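Tox3 (Phaeosphaeria nodorum, PDB 6WES) is the C-terminal part of a secreted necrotrophic effector of a fungal wheat pathogen, which probably promotes disease through recognition by the host susceptibility factor Snn3. Local coordinates at residues D6-R12 against Q24-R30. Numbering follows the deposited sequence.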
ATOM      1  N   ASP A   6      11.588   5.350  11.600  1.00 11.60           N
ATOM      2  CA  ASP A   6      10.645   4.471  10.931  1.00 10.84           C
ATOM      3  C   ASP A   6       9.229   4.811  11.365  1.00 12.15           C
ATOM      4  O   ASP A   6       8.993   5.361  12.456  1.00 14.38           O
ATOM      5  CB  ASP A   6      10.952   2.995  11.198  1.00 15.61           C
ATOM      6  CG  ASP A   6      10.830   2.633  12.665  1.00 24.00           C
ATOM      7  OD1 ASP A   6       9.743   2.172  13.067  1.00 25.28           O
ATOM      8  OD2 ASP A   6      11.813   2.827  13.424  1.00 26.01           O
ATOM      9  N   ILE A   7       8.287   4.502  10.486  1.00 10.52           N
ATOM     10  CA  ILE A   7       6.883   4.724  10.785  1.00 11.19           C
ATOM     11  C   ILE A   7       6.105   3.658  10.045  1.00 11.62           C
ATOM     12  O   ILE A   7       6.471   3.256   8.940  1.00 11.62           O
ATOM     13  CB  ILE A   7       6.430   6.154  10.383  1.00 13.69           C
ATOM     14  CG1 ILE A   7       4.940   6.380  10.685  1.00 19.25           C
ATOM     15  CG2 ILE A   7       6.672   6.411   8.913  1.00 14.00           C
ATOM     16  CD1 ILE A   7       4.628   6.693  12.125  1.00 25.59           C
ATOM     17  N   ASN A   8       5.008   3.223  10.637  1.00 11.58           N
ATOM     18  CA  ASN A   8       4.156   2.209  10.048  1.00 13.08           C
ATOM     19  C   ASN A   8       2.813   2.816   9.689  1.00 12.56           C
ATOM     20  O   ASN A   8       2.319   3.713  10.375  1.00 14.35           O
ATOM     21  CB  ASN A   8       3.955   1.036  11.013  1.00 19.59           C
ATOM     22  CG  ASN A   8       5.118   0.051  10.977  1.00 28.01           C
ATOM     23  OD1 ASN A   8       4.970  -1.104  10.550  1.00 28.89           O
ATOM     24  ND2 ASN A   8       6.286   0.512  11.401  1.00 31.05           N
ATOM     25  N   PHE A   9       2.219   2.312   8.611  1.00  9.66           N
ATOM     26  CA  PHE A   9       0.865   2.649   8.216  1.00 12.23           C
ATOM     27  C   PHE A   9       0.109   1.371   7.886  1.00 10.65           C
ATOM     28  O   PHE A   9       0.698   0.351   7.502  1.00 12.06           O
ATOM     29  CB  PHE A   9       0.866   3.506   6.940  1.00 14.74           C
ATOM     30  CG  PHE A   9       1.645   4.781   7.066  1.00 15.61           C
ATOM     31  CD1 PHE A   9       1.285   5.751   8.008  1.00 17.46           C
ATOM     32  CD2 PHE A   9       2.758   5.003   6.287  1.00 16.22           C
ATOM     33  CE1 PHE A   9       2.017   6.934   8.133  1.00 18.21           C
ATOM     34  CE2 PHE A   9       3.478   6.181   6.408  1.00 15.83           C
ATOM     35  CZ  PHE A   9       3.106   7.146   7.320  1.00 19.78           C
ATOM     36  N   GLY A  10      -1.210   1.441   8.003  1.00 10.63           N
ATOM     37  CA  GLY A  10      -2.024   0.305   7.631  1.00 10.39           C
ATOM     38  C   GLY A  10      -3.396   0.764   7.186  1.00 11.42           C
ATOM     39  O   GLY A  10      -3.979   1.682   7.784  1.00 13.26           O
ATOM     40  N   THR A  11      -3.940   0.133   6.154  1.00 10.71           N
ATOM     41  CA  THR A  11      -5.286   0.419   5.675  1.00 10.14           C
ATOM     42  C   THR A  11      -6.036  -0.888   5.473  1.00  9.11           C
ATOM     43  O   THR A  11      -5.526  -1.823   4.831  1.00 10.50           O
ATOM     44  CB  THR A  11      -5.229   1.238   4.387  1.00 10.58           C
ATOM     45  OG1 THR A  11      -4.487   2.440   4.657  1.00 12.21           O
ATOM     46  CG2 THR A  11      -6.626   1.578   3.874  1.00 10.17           C
ATOM     47  N   ARG A  12      -7.248  -0.939   6.005  1.00 10.48           N
ATOM     48  CA  ARG A  12      -8.175  -2.036   5.785  1.00 10.07           C
ATOM     49  C   ARG A  12      -9.183  -1.585   4.737  1.00 10.69           C
ATOM     50  O   ARG A  12      -9.616  -0.424   4.739  1.00 12.02           O
ATOM     51  CB  ARG A  12      -8.910  -2.350   7.103  1.00 11.88           C
ATOM     52  CG  ARG A  12     -10.082  -3.329   7.002  1.00 12.30           C
ATOM     53  CD  ARG A  12     -10.555  -3.778   8.380  1.00 14.53           C
ATOM     54  NE  ARG A  12      -9.479  -4.465   9.098  1.00 13.93           N
ATOM     55  CZ  ARG A  12      -9.551  -4.851  10.375  1.00 14.49           C
ATOM     56  NH1 ARG A  12     -10.654  -4.604  11.074  1.00 17.76           N
ATOM     57  NH2 ARG A  12      -8.537  -5.492  10.939  1.00 15.56           N
ATOM     58  N   GLN A  24     -12.488  -8.514   2.347  1.00 10.89           N
ATOM     59  CA  GLN A  24     -11.756  -7.618   3.230  1.00 10.74           C
ATOM     60  C   GLN A  24     -10.263  -7.933   3.196  1.00 10.75           C
ATOM     61  O   GLN A  24      -9.859  -9.102   3.183  1.00 12.53           O
ATOM     62  CB  GLN A  24     -12.265  -7.743   4.659  1.00 12.14           C
ATOM     63  CG  GLN A  24     -11.584  -6.766   5.633  1.00 13.98           C
ATOM     64  CD  GLN A  24     -12.298  -6.708   6.957  1.00 18.10           C
ATOM     65  OE1 GLN A  24     -13.430  -6.236   7.030  1.00 23.70           O
ATOM     66  NE2 GLN A  24     -11.655  -7.205   8.007  1.00 19.24           N
ATOM     67  N   ARG A  25      -9.441  -6.892   3.174  1.00  9.40           N
ATOM     68  CA  ARG A  25      -7.994  -7.056   3.208  1.00  9.77           C
ATOM     69  C   ARG A  25      -7.375  -5.985   4.088  1.00 10.71           C
ATOM     70  O   ARG A  25      -7.793  -4.825   4.042  1.00 11.27           O
ATOM     71  CB  ARG A  25      -7.383  -6.870   1.812  1.00 10.79           C
ATOM     72  CG  ARG A  25      -7.893  -7.848   0.754  1.00 13.64           C
ATOM     73  CD  ARG A  25      -7.059  -9.111   0.757  1.00 17.36           C
ATOM     74  NE  ARG A  25      -7.466 -10.031   1.805  1.00 15.22           N
ATOM     75  CZ  ARG A  25      -6.730 -11.077   2.176  1.00 20.21           C
ATOM     76  NH1 ARG A  25      -7.147 -11.892   3.135  1.00 23.30           N
ATOM     77  NH2 ARG A  25      -5.575 -11.310   1.576  1.00 19.89           N
ATOM     78  N   ASP A  26      -6.344  -6.368   4.843  1.00 10.12           N
ATOM     79  CA  ASP A  26      -5.493  -5.444   5.586  1.00 10.06           C
ATOM     80  C   ASP A  26      -4.149  -5.368   4.871  1.00 10.49           C
ATOM     81  O   ASP A  26      -3.577  -6.402   4.526  1.00 11.55           O
ATOM     82  CB  ASP A  26      -5.243  -5.951   7.013  1.00 10.97           C
ATOM     83  CG  ASP A  26      -6.400  -5.699   7.950  1.00 16.98           C
ATOM     84  OD1 ASP A  26      -7.489  -5.347   7.470  1.00 19.23           O
ATOM     85  OD2 ASP A  26      -6.244  -5.889   9.181  1.00 18.36           O
ATOM     86  N   VAL A  27      -3.644  -4.155   4.674  1.00 10.73           N
ATOM     87  CA  VAL A  27      -2.345  -3.919   4.050  1.00 10.00           C
ATOM     88  C   VAL A  27      -1.553  -3.031   4.996  1.00 10.11           C
ATOM     89  O   VAL A  27      -2.055  -1.983   5.421  1.00 11.53           O
ATOM     90  CB  VAL A  27      -2.502  -3.237   2.679  1.00 10.77           C
ATOM     91  CG1 VAL A  27      -1.139  -3.000   2.042  1.00 12.79           C
ATOM     92  CG2 VAL A  27      -3.356  -4.094   1.757  1.00 14.61           C
ATOM     93  N   LYS A  28      -0.347  -3.447   5.351  1.00  9.25           N
ATOM     94  CA  LYS A  28       0.489  -2.656   6.249  1.00 10.44           C
ATOM     95  C   LYS A  28       1.858  -2.448   5.623  1.00  9.87           C
ATOM     96  O   LYS A  28       2.417  -3.359   4.996  1.00 10.99           O
ATOM     97  CB  LYS A  28       0.662  -3.348   7.610  1.00 12.73           C
ATOM     98  CG  LYS A  28      -0.624  -3.513   8.398  1.00 12.91           C
ATOM     99  CD  LYS A  28      -0.351  -4.238   9.689  1.00 15.53           C
ATOM    100  CE  LYS A  28      -1.642  -4.565  10.436  1.00 18.34           C
ATOM    101  NZ  LYS A  28      -1.348  -5.256  11.735  1.00 22.32           N
ATOM    102  N   VAL A  29       2.390  -1.239   5.785  1.00  9.72           N
ATOM    103  CA  VAL A  29       3.706  -0.900   5.260  1.00  9.18           C
ATOM    104  C   VAL A  29       4.520  -0.208   6.339  1.00 10.14           C
ATOM    105  O   VAL A  29       3.985   0.309   7.325  1.00  9.69           O
ATOM    106  CB  VAL A  29       3.621  -0.008   4.010  1.00  9.65           C
ATOM    107  CG1 VAL A  29       2.851  -0.725   2.889  1.00 10.58           C
ATOM    108  CG2 VAL A  29       2.966   1.345   4.342  1.00 11.36           C
ATOM    109  N   ARG A  30       5.838  -0.180   6.128  1.00  8.82           N
ATOM    110  CA  ARG A  30       6.768   0.563   6.960  1.00  8.55           C
ATOM    111  C   ARG A  30       7.536   1.494   6.036  1.00  8.63           C
ATOM    112  O   ARG A  30       7.837   1.125   4.891  1.00  9.85           O
ATOM    113  CB  ARG A  30       7.736  -0.417   7.636  1.00 10.22           C
ATOM    114  CG  ARG A  30       8.874   0.243   8.403  1.00 12.27           C
ATOM    115  CD  ARG A  30       9.610  -0.783   9.210  1.00 16.33           C
ATOM    116  NE  ARG A  30      10.886  -0.243   9.649  1.00 18.69           N
ATOM    117  CZ  ARG A  30      11.491  -0.568  10.786  1.00 23.76           C
ATOM    118  NH1 ARG A  30      10.933  -1.427  11.633  1.00 26.17           N
ATOM    119  NH2 ARG A  30      12.651  -0.008  11.080  1.00 21.40           N
TER
HETATM  120  O   HOH W   1       2.846  -1.406   9.440  1.00 33.12           O
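Strands 6-12 and 24-30, arms of the N-terminal beta hairpin, run antiparallel at 166°. Two hydrogen-bonded pairs satisfy the amide and carbonyl of each of four residues: Phe9 N to Val29 O (3.0 Å) and Val29 N to Phe9 O (2.9 Å), then Thr11 N to Val27 O (2.9 Å) and Val27 N to Thr11 O (3.0 Å). Between them Gly10 faces Lys28 in a non-hydrogen-bonded pair. A water lies 3.0 Å from Val29 O and an unusually short 2.4 Å from Asn8 OD1, with too few protons for every acceptor nearby. On the face carrying Asn8, Lys28 and Arg30, Arg12 grips Asp26 through a bidentate salt bridge, NE to OD1 2.7 Å and NH2 to OD2 2.9 Å. The Asp6 OD2 to Arg30 NH2 bridge is long (3.8 Å) and out of plane; Arg30 pairs better with Asp32. Phe9, Thr11, Val27 and Val29 share the opposite face, with Phe9 CB 4.0 Å from Val29 CG2, and Thr11 and Val27 touch strand 92-105 across the barrel. The hairpin thus joins an inner, largely apolar face to a charged outer one, where the Arg12-Asp26 pair ties the arms and Arg12 and the Lys28 amine both bind the C-terminal Glu158.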